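Local coordinates for nuclear and cytoplasmic polyadenylated RNA-binding protein PUB1 (Saccharomyces cerevisiae, PDB 3MD1) that binds polyadenylated RNA, with a preference for poly(U) tracts, this chain being the second of its RNA recognition motif domains, at residues Asn12-Asp15 and Glu16-Arg19. Residues are numbered along the deposited sequence; the frame is centred on the assembly and turned at random.
Sequences NVDD and ETLR
Asp14 and Thr17 meet through a single carboxylate oxygen that accepts two hydrogen bonds from the same residue. Thr17 N lies 3.0 Å from Asp14 OD1, nearly in line with its C-O bond, while Thr17 OG1, 2.9 Å from Asp14 OD1, comes in on the syn side, 28° out of the carboxylate plane. The two donors reach the oxygen from opposite faces of that plane, which should limit how far the carboxylate can turn. In the Asp14 side chain CG sits between the backbone N and the carbonyl carbon (chi1 54°), which brings OD1 within reach of the amide and hydroxyl of Thr17. Asp14 is thus a textbook N-cap, occupying the amide of Thr17 before the regular bonds begin; the negative charge probably also suits the positive end of the helix dipole. Those regular bonds follow at once, from Leu18 N to Asp14 O (3.0 Å) and from Arg19 N to Asp15 O (2.8 Å). The helix they open, 15-22, is the first of the two in this RNA recognition motif and follows directly on the loop after strand 2-7. Next to the cap, Asp15 CB rests over the centre of one face of the guanidinium of Arg19, one turn further along, 3.6 Å above its plane. The salt bridge beside it is long, Asp15 OD2 to Arg19 NH2 3.7 Å, and with the oxygen well out of the guanidinium plane it works through charge alone. Firmer partners lie on strand 28-35, where Arg19 NE bonds to Gly31 O and Asp15 OD1 accepts from Val33 N. A leucine in place of Arg19 would probably leave Gly31 O without this donor and the Asp15 carboxylate without its nearby positive charge. On the inner side, Val13 CG1 packs 4.1 Å from Leu18 CB, and both side chains touch Val33 of that strand.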
loop_
_atom_site.group_PDB
_atom_site.type_symbol
_atom_site.label_atom_id
_atom_site.label_comp_id
_atom_site.label_asym_id
_atom_site.label_seq_id
_atom_site.Cartn_x
_atom_site.Cartn_y
_atom_site.Cartn_z
ATOM N N ASN A 12 4.970 -6.828 -10.488
ATOM C CA ASN A 12 5.619 -7.968 -9.834
ATOM C C ASN A 12 5.546 -7.925 -8.304
ATOM O O ASN A 12 6.029 -8.835 -7.633
ATOM C CB ASN A 12 7.072 -8.151 -10.321
ATOM C CG ASN A 12 8.053 -7.143 -9.703
ATOM O OD1 ASN A 12 7.671 -6.245 -8.948
ATOM N ND2 ASN A 12 9.326 -7.294 -10.032
ATOM N N VAL A 13 4.935 -6.874 -7.754
ATOM C CA VAL A 13 4.790 -6.783 -6.305
ATOM C C VAL A 13 3.582 -7.600 -5.870
ATOM O O VAL A 13 2.449 -7.300 -6.256
ATOM C CB VAL A 13 4.661 -5.312 -5.820
ATOM C CG1 VAL A 13 4.225 -5.260 -4.365
ATOM C CG2 VAL A 13 5.995 -4.571 -6.001
ATOM N N ASP A 14 3.834 -8.652 -5.095
ATOM C CA ASP A 14 2.751 -9.463 -4.541
ATOM C C ASP A 14 2.495 -9.078 -3.083
ATOM O O ASP A 14 3.139 -8.159 -2.555
ATOM C CB ASP A 14 3.057 -10.967 -4.682
ATOM C CG ASP A 14 4.398 -11.362 -4.093
ATOM O OD1 ASP A 14 5.057 -10.537 -3.409
ATOM O OD2 ASP A 14 4.807 -12.521 -4.319
ATOM N N ASP A 15 1.546 -9.763 -2.442
ATOM C CA ASP A 15 1.196 -9.462 -1.054
ATOM C C ASP A 15 2.422 -9.514 -0.150
ATOM O O ASP A 15 2.627 -8.621 0.663
ATOM C CB ASP A 15 0.134 -10.432 -0.527
ATOM C CG ASP A 15 -1.259 -10.126 -1.049
ATOM O OD1 ASP A 15 -1.464 -9.021 -1.594
ATOM O OD2 ASP A 15 -2.151 -10.995 -0.902
ATOM N N GLU A 16 3.236 -10.558 -0.313
ATOM C CA GLU A 16 4.450 -10.733 0.492
ATOM C C GLU A 16 5.394 -9.532 0.396
ATOM O O GLU A 16 5.877 -9.031 1.414
ATOM C CB GLU A 16 5.179 -12.021 0.101
ATOM C CG GLU A 16 6.385 -12.364 0.966
ATOM C CD GLU A 16 7.164 -13.547 0.424
ATOM O OE1 GLU A 16 8.347 -13.704 0.794
ATOM O OE2 GLU A 16 6.596 -14.321 -0.376
ATOM N N THR A 17 5.641 -9.073 -0.830
ATOM C CA THR A 17 6.503 -7.919 -1.079
ATOM C C THR A 17 5.952 -6.638 -0.441
ATOM O O THR A 17 6.677 -5.906 0.249
ATOM C CB THR A 17 6.775 -7.746 -2.604
ATOM O OG1 THR A 17 7.405 -8.937 -3.110
ATOM C CG2 THR A 17 7.695 -6.548 -2.860
ATOM N N LEU A 18 4.663 -6.381 -0.649
ATOM C CA LEU A 18 4.026 -5.193 -0.084
ATOM C C LEU A 18 4.049 -5.219 1.448
ATOM O O LEU A 18 4.444 -4.241 2.084
ATOM C CB LEU A 18 2.601 -5.021 -0.617
ATOM C CG LEU A 18 1.845 -3.833 -0.010
ATOM C CD1 LEU A 18 2.455 -2.476 -0.420
ATOM C CD2 LEU A 18 0.361 -3.912 -0.339
ATOM N N ARG A 19 3.663 -6.353 2.034
ATOM C CA ARG A 19 3.665 -6.503 3.499
ATOM C C ARG A 19 5.036 -6.297 4.113
ATOM O O ARG A 19 5.159 -5.614 5.129
ATOM C CB ARG A 19 3.114 -7.863 3.904
ATOM C CG ARG A 19 1.623 -7.959 3.728
ATOM C CD ARG A 19 1.196 -9.388 3.574
ATOM N NE ARG A 19 -0.231 -9.462 3.303
ATOM C CZ ARG A 19 -0.883 -10.568 2.968
ATOM N NH1 ARG A 19 -0.231 -11.721 2.846
ATOM N NH2 ARG A 19 -2.191 -10.512 2.746
#